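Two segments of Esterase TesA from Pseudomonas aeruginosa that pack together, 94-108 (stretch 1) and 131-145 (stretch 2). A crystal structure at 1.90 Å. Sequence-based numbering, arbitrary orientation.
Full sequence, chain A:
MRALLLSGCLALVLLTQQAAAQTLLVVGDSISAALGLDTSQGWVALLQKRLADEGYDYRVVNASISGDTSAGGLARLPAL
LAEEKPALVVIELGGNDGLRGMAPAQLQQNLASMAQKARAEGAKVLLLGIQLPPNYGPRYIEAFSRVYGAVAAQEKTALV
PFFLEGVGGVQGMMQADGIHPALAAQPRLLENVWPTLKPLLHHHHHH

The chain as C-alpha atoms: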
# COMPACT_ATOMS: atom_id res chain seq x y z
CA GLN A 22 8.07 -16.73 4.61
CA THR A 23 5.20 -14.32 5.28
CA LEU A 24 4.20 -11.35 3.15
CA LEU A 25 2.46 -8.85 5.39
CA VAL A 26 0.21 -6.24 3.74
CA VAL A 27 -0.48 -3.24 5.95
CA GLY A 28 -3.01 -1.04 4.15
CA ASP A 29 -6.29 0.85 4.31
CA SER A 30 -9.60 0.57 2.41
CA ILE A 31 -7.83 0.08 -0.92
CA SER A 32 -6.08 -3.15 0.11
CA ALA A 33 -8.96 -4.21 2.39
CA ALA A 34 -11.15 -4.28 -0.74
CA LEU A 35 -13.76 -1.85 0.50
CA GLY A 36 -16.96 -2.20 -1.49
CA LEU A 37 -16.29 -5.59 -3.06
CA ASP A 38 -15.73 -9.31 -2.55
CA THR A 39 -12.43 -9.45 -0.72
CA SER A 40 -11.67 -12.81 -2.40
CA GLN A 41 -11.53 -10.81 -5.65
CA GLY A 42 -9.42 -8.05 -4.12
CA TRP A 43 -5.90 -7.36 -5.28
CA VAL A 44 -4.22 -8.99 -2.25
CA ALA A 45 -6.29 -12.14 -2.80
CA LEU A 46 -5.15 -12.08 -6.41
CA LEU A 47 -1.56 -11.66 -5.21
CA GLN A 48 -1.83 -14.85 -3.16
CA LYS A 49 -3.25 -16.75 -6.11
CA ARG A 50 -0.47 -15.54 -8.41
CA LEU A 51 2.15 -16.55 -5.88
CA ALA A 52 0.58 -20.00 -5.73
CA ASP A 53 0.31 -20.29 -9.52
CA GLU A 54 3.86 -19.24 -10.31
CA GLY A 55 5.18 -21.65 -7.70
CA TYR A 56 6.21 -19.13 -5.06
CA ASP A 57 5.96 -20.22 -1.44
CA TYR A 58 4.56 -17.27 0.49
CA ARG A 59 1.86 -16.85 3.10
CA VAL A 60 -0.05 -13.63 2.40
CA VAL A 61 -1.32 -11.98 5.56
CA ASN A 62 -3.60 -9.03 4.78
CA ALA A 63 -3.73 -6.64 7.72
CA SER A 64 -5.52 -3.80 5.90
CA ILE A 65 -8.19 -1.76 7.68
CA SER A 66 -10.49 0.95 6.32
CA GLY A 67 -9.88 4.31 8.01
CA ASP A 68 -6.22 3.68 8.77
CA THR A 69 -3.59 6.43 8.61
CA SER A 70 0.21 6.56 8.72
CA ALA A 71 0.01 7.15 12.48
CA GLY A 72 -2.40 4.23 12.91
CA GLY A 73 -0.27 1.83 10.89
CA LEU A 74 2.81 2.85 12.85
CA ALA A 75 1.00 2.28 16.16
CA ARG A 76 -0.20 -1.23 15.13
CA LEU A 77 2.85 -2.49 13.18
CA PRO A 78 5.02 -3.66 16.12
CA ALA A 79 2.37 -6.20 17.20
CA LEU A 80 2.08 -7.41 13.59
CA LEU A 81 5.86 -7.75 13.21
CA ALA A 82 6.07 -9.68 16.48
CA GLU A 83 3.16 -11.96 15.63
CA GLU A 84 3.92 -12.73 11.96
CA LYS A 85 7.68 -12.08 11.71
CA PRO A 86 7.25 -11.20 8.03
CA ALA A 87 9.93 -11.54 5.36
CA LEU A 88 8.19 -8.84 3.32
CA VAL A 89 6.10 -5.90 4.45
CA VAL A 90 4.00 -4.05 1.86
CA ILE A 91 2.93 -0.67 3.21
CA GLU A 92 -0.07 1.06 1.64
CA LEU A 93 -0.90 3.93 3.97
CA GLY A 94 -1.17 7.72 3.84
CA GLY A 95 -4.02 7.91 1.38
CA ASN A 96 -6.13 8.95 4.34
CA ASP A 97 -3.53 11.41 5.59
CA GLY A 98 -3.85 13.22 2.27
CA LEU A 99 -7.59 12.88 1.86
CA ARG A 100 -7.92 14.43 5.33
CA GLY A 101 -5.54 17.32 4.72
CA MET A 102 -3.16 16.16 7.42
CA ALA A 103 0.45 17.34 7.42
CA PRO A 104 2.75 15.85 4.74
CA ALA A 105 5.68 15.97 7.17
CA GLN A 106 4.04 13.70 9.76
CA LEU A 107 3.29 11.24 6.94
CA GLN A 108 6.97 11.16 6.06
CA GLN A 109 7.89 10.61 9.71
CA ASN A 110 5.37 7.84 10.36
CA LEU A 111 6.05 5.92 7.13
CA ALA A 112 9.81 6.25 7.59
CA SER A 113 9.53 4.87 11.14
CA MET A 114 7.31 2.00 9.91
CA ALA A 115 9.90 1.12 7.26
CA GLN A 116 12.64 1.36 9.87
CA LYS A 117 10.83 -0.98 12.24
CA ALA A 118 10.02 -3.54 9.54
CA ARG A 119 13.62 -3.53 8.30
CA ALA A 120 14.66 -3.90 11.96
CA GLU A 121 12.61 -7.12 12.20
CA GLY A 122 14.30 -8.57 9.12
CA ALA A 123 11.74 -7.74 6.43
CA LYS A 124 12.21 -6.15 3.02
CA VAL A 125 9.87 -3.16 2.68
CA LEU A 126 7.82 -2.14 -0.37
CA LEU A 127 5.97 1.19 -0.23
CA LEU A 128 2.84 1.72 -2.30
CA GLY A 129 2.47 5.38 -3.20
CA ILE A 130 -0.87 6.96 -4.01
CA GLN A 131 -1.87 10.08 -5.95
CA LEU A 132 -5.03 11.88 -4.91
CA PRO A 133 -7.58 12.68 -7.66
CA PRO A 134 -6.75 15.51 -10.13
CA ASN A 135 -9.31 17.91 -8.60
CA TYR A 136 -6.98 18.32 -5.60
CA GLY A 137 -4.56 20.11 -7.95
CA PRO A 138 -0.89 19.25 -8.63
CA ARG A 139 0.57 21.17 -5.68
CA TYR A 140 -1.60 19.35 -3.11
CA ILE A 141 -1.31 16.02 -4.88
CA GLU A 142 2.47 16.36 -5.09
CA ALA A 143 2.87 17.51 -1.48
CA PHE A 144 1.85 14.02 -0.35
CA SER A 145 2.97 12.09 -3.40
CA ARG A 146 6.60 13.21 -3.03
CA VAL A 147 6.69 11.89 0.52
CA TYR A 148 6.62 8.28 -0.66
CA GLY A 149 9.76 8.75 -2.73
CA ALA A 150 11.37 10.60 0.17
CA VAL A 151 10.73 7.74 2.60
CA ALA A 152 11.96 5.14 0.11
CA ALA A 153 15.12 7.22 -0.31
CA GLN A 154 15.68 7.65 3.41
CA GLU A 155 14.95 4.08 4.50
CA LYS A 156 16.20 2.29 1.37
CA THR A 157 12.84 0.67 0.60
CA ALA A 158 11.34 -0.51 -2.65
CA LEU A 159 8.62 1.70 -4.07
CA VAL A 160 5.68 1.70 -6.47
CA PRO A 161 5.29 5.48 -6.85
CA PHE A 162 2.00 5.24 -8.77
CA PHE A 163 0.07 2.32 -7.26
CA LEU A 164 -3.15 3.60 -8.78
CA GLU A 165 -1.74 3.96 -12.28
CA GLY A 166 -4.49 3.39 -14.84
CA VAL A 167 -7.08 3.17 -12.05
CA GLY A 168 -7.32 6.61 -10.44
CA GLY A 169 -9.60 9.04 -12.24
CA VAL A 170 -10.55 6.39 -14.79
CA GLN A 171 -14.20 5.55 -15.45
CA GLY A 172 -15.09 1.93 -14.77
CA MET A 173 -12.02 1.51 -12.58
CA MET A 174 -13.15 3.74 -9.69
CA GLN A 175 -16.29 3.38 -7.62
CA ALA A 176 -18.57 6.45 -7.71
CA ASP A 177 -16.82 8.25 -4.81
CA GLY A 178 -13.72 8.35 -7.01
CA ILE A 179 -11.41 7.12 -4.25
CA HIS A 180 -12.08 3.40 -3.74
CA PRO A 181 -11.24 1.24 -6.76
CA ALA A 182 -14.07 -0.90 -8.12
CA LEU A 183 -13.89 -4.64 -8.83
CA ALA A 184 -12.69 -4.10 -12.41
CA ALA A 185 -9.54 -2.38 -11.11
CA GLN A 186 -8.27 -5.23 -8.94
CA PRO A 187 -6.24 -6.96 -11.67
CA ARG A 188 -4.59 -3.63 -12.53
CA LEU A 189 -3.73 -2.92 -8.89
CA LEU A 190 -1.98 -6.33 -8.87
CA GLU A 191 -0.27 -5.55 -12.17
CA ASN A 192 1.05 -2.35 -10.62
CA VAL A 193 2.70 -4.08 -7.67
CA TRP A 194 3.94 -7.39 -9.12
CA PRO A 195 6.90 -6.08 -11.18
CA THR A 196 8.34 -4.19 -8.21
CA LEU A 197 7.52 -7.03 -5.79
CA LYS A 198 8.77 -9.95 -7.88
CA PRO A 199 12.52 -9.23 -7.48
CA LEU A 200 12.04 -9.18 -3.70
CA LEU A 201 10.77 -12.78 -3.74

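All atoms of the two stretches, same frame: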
# COMPACT_ATOMS: atom_id res chain seq x y z
N GLY A 94 -1.38 6.31 4.12
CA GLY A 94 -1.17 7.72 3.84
C GLY A 94 -2.18 8.31 2.88
O GLY A 94 -2.26 9.53 2.72
N GLY A 95 -2.94 7.45 2.22
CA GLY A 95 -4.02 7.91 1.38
C GLY A 95 -5.01 8.69 2.20
O GLY A 95 -5.56 9.70 1.76
N ASN A 96 -5.24 8.23 3.43
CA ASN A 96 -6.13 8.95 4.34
C ASN A 96 -5.51 10.22 4.88
O ASN A 96 -6.19 11.22 5.02
CB ASN A 96 -6.65 8.05 5.47
CG ASN A 96 -7.68 7.07 4.97
OD1 ASN A 96 -8.59 7.45 4.23
ND2 ASN A 96 -7.53 5.78 5.32
N ASP A 97 -4.21 10.19 5.15
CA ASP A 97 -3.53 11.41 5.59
C ASP A 97 -3.73 12.53 4.58
O ASP A 97 -3.93 13.67 4.95
CB ASP A 97 -2.03 11.17 5.77
CG ASP A 97 -1.72 10.12 6.83
OD1 ASP A 97 -2.36 9.05 6.81
OD2 ASP A 97 -0.86 10.39 7.68
N GLY A 98 -3.66 12.21 3.29
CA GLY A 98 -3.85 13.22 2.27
C GLY A 98 -5.30 13.63 2.10
O GLY A 98 -5.63 14.81 1.96
N LEU A 99 -6.18 12.64 2.09
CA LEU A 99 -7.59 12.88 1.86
C LEU A 99 -8.17 13.73 2.99
O LEU A 99 -9.17 14.43 2.81
CB LEU A 99 -8.31 11.54 1.77
CG LEU A 99 -9.72 11.53 1.21
CD1 LEU A 99 -9.68 11.73 -0.28
CD2 LEU A 99 -10.40 10.21 1.57
N ARG A 100 -7.52 13.67 4.16
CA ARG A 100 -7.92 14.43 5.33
C ARG A 100 -7.24 15.79 5.45
O ARG A 100 -7.59 16.59 6.30
CB ARG A 100 -7.59 13.66 6.61
CG ARG A 100 -8.41 12.41 6.81
CD ARG A 100 -8.13 11.82 8.16
NE ARG A 100 -8.32 10.39 8.13
CZ ARG A 100 -8.24 9.59 9.19
NH1 ARG A 100 -7.97 10.08 10.39
NH2 ARG A 100 -8.44 8.28 9.03
N GLY A 101 -6.25 16.06 4.61
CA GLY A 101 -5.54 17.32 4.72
C GLY A 101 -4.65 17.37 5.94
O GLY A 101 -4.45 18.42 6.55
N MET A 102 -4.10 16.21 6.31
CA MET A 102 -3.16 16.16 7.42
C MET A 102 -1.82 16.65 6.92
O MET A 102 -1.66 16.90 5.73
CB MET A 102 -3.07 14.74 7.98
CG MET A 102 -4.44 14.19 8.35
SD MET A 102 -4.50 12.55 9.11
CE MET A 102 -3.41 12.74 10.51
N ALA A 103 -0.85 16.79 7.81
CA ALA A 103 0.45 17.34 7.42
C ALA A 103 1.30 16.31 6.67
O ALA A 103 1.45 15.18 7.11
CB ALA A 103 1.18 17.86 8.65
N PRO A 104 1.84 16.70 5.52
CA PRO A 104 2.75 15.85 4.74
C PRO A 104 3.99 15.44 5.51
O PRO A 104 4.55 14.38 5.24
CB PRO A 104 3.15 16.76 3.57
CG PRO A 104 2.00 17.68 3.42
CD PRO A 104 1.48 17.93 4.80
N ALA A 105 4.44 16.27 6.45
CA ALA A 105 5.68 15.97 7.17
C ALA A 105 5.49 14.82 8.15
O ALA A 105 6.38 13.96 8.29
CB ALA A 105 6.20 17.21 7.88
N GLN A 106 4.34 14.79 8.82
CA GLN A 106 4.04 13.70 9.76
C GLN A 106 3.86 12.37 9.03
O GLN A 106 4.13 11.31 9.58
CB GLN A 106 2.82 14.03 10.63
CG GLN A 106 1.53 14.40 9.86
CD GLN A 106 0.63 13.19 9.59
OE1 GLN A 106 0.52 12.28 10.41
NE2 GLN A 106 -0.03 13.20 8.43
N LEU A 107 3.40 12.44 7.78
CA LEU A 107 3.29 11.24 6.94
C LEU A 107 4.68 10.68 6.71
O LEU A 107 4.91 9.47 6.86
CB LEU A 107 2.65 11.58 5.59
CG LEU A 107 2.60 10.42 4.58
CD1 LEU A 107 1.82 9.22 5.14
CD2 LEU A 107 2.02 10.86 3.24
N GLN A 108 5.60 11.56 6.35
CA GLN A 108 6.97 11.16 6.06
C GLN A 108 7.60 10.53 7.30
O GLN A 108 8.30 9.53 7.21
CB GLN A 108 7.78 12.36 5.57
CG GLN A 108 8.99 11.99 4.71
CD GLN A 108 10.12 11.39 5.52
OE1 GLN A 108 10.14 11.49 6.75
NE2 GLN A 108 11.08 10.77 4.83
N GLN A 131 -1.61 8.71 -5.53
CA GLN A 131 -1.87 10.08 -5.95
C GLN A 131 -3.36 10.39 -5.82
O GLN A 131 -4.21 9.68 -6.36
CB GLN A 131 -1.40 10.34 -7.37
CG GLN A 131 0.10 10.46 -7.48
CD GLN A 131 0.78 9.11 -7.37
OE1 GLN A 131 0.27 8.12 -7.88
NE2 GLN A 131 1.93 9.06 -6.69
N LEU A 132 -3.66 11.45 -5.08
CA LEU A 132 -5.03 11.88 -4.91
C LEU A 132 -5.61 12.27 -6.27
O LEU A 132 -4.86 12.47 -7.23
CB LEU A 132 -5.09 13.05 -3.91
CG LEU A 132 -4.93 12.61 -2.45
CD1 LEU A 132 -4.84 13.82 -1.51
CD2 LEU A 132 -6.09 11.72 -2.07
N PRO A 133 -6.94 12.37 -6.37
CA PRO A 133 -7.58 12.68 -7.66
C PRO A 133 -7.19 14.08 -8.15
O PRO A 133 -6.90 14.96 -7.34
CB PRO A 133 -9.08 12.62 -7.34
CG PRO A 133 -9.19 11.82 -6.06
CD PRO A 133 -7.93 12.14 -5.30
N PRO A 134 -7.17 14.27 -9.47
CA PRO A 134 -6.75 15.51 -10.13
C PRO A 134 -7.37 16.78 -9.56
O PRO A 134 -6.70 17.81 -9.51
CB PRO A 134 -7.22 15.30 -11.58
CG PRO A 134 -7.13 13.85 -11.77
CD PRO A 134 -7.58 13.25 -10.46
N ASN A 135 -8.64 16.72 -9.14
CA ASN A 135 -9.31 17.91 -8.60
C ASN A 135 -8.67 18.49 -7.33
O ASN A 135 -9.05 19.59 -6.89
CB ASN A 135 -10.81 17.62 -8.36
CG ASN A 135 -11.04 16.52 -7.33
OD1 ASN A 135 -10.74 15.35 -7.58
ND2 ASN A 135 -11.61 16.88 -6.18
N TYR A 136 -7.72 17.77 -6.74
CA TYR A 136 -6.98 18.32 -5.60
C TYR A 136 -5.90 19.30 -6.09
O TYR A 136 -5.41 20.14 -5.34
CB TYR A 136 -6.40 17.20 -4.73
CG TYR A 136 -7.46 16.51 -3.88
CD1 TYR A 136 -7.49 16.66 -2.50
CD2 TYR A 136 -8.45 15.74 -4.48
CE1 TYR A 136 -8.48 16.05 -1.72
CE2 TYR A 136 -9.43 15.12 -3.71
CZ TYR A 136 -9.44 15.28 -2.35
OH TYR A 136 -10.42 14.66 -1.61
N GLY A 137 -5.55 19.21 -7.37
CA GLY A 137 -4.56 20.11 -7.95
C GLY A 137 -3.15 19.62 -7.68
O GLY A 137 -2.87 19.10 -6.60
N PRO A 138 -2.25 19.80 -8.66
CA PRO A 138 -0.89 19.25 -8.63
C PRO A 138 -0.12 19.58 -7.35
O PRO A 138 0.58 18.71 -6.84
CB PRO A 138 -0.22 19.93 -9.83
CG PRO A 138 -1.33 20.25 -10.75
CD PRO A 138 -2.51 20.55 -9.90
N ARG A 139 -0.22 20.80 -6.85
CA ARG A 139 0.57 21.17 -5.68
C ARG A 139 0.18 20.34 -4.45
O ARG A 139 1.04 19.92 -3.68
CB ARG A 139 0.46 22.67 -5.38
CG ARG A 139 1.04 23.03 -4.02
CD ARG A 139 1.10 24.54 -3.79
NE ARG A 139 2.25 25.15 -4.46
CZ ARG A 139 3.46 25.23 -3.92
NH1 ARG A 139 3.70 24.75 -2.71
NH2 ARG A 139 4.45 25.80 -4.60
N TYR A 140 -1.12 20.10 -4.26
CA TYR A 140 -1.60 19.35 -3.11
C TYR A 140 -1.22 17.89 -3.32
O TYR A 140 -0.57 17.27 -2.49
CB TYR A 140 -3.12 19.48 -2.97
CG TYR A 140 -3.69 18.92 -1.69
CD1 TYR A 140 -3.99 19.76 -0.61
CD2 TYR A 140 -3.96 17.57 -1.56
CE1 TYR A 140 -4.52 19.24 0.57
CE2 TYR A 140 -4.49 17.05 -0.39
CZ TYR A 140 -4.77 17.88 0.67
OH TYR A 140 -5.30 17.35 1.83
N ILE A 141 -1.64 17.38 -4.47
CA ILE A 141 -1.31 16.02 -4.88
C ILE A 141 0.16 15.72 -4.67
O ILE A 141 0.49 14.71 -4.06
CB ILE A 141 -1.68 15.80 -6.35
CG1 ILE A 141 -3.20 15.89 -6.53
CG2 ILE A 141 -1.16 14.45 -6.83
CD1 ILE A 141 -3.66 16.15 -7.95
N GLU A 142 1.03 16.60 -5.16
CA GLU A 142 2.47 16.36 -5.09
C GLU A 142 3.00 16.45 -3.67
O GLU A 142 3.94 15.74 -3.32
CB GLU A 142 3.23 17.35 -5.98
N ALA A 143 2.41 17.31 -2.85
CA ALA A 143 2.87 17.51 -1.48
C ALA A 143 2.92 16.18 -0.73
O ALA A 143 3.84 15.93 0.05
CB ALA A 143 1.98 18.50 -0.76
N PHE A 144 1.91 15.34 -0.96
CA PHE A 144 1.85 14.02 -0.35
C PHE A 144 2.59 13.00 -1.20
O PHE A 144 3.33 12.15 -0.68
CB PHE A 144 0.38 13.62 -0.14
CG PHE A 144 -0.33 14.46 0.90
CD1 PHE A 144 -0.19 14.18 2.24
CD2 PHE A 144 -1.12 15.54 0.52
CE1 PHE A 144 -0.84 14.95 3.21
CE2 PHE A 144 -1.75 16.32 1.47
CZ PHE A 144 -1.62 16.02 2.82
N SER A 145 2.39 13.08 -2.51
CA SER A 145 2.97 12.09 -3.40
C SER A 145 4.50 12.02 -3.27
O SER A 145 5.08 10.93 -3.33
CB SER A 145 2.58 12.41 -4.84
OG SER A 145 2.92 11.35 -5.71
O HOH W 1 -11.33 14.70 1.25

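The ring of Phe144 is clamped between a glycine and a proline: Gly98 CA lies over one face, 3.5 Å from the ring centroid and 10° off the ring normal, and Pro104 CG lies over the opposite face, 4.2 Å from the centroid and 19° off the normal. Both are CH-pi contacts, made by carbons from two separate helices of stretch 1, so one aromatic side chain from helix 138-145 is wedged between the two helices of stretch 1. The CA-to-CB bond of Phe144 points sideways, but its m rotamer (chi1 -68°) brings the ring nearer, and it sits as a knob among Asp97, Gly98, Pro104 and Leu107. No residue in the contact has more area covered by the opposing stretch.

The lack of a side chain at Gly98 is what lets the ring come so close. An ideal CB there would lie 3.4 Å from Phe144 CG and 3.1 Å from Leu132 CD1, both tight. Around the edge of the ring, Leu107 CD2 approaches Phe144 CD1 at 4.1 Å, and the backbone Met102 O comes to 3.0 Å from Phe144 CZ near the ring plane, an orientation that brings the carbonyl oxygen to the ring's C-H rim rather than its pi face. Pro104 also extends past the ring to Ala143, with Pro104 CG 4.3 Å from Ala143 CB and Pro104 CB 3.7 Å from Ala143 O. Here the two backbones come near, the CA atoms of Pro104 and Phe144 being 5.5 Å apart.

One direct hydrogen bond joins the stretches: Tyr140 OH donates to Gly98 O at 2.6 Å. The same carbonyl accepts from Gly101 N at 3.0 Å, so the tyrosine hydroxyl reaches into the Schellman motif that closes the first helix. Gly101 has positive phi (72°), which favours glycine, and its CA lies 2.9 Å from Tyr140 OH at the edge of the ring. The hydroxyl is also 3.2 Å from Gly101 N, but the angle is poor and this is not a hydrogen bond.

Beside this polar point, Leu132 and Tyr136 pack on Leu99. The CA-to-CB bond of Leu99 points away, yet its t,p rotamer brings the end back, placing Leu99 CD1 4.0 Å from Leu132 CD2 and 3.3 Å from Tyr136 OH. Leu132 points toward stretch 1, and its CD1 meets Gly98 C at 3.6 Å. A water bridges the outer part of this patch, donating to Leu99 O at 2.7 Å and hydrogen bonding with Tyr136 OH at 3.0 Å.

Helix 138-145 runs at 147° to helix 95-99 and at 24° to helix 104-108, with closest axis approaches of 10.2 and 9.8 Å. Within stretch 1, Gln106 NE2 donates to Asp97 OD2 at 3.0 Å, a side-chain tie between the two helices that grip Phe144.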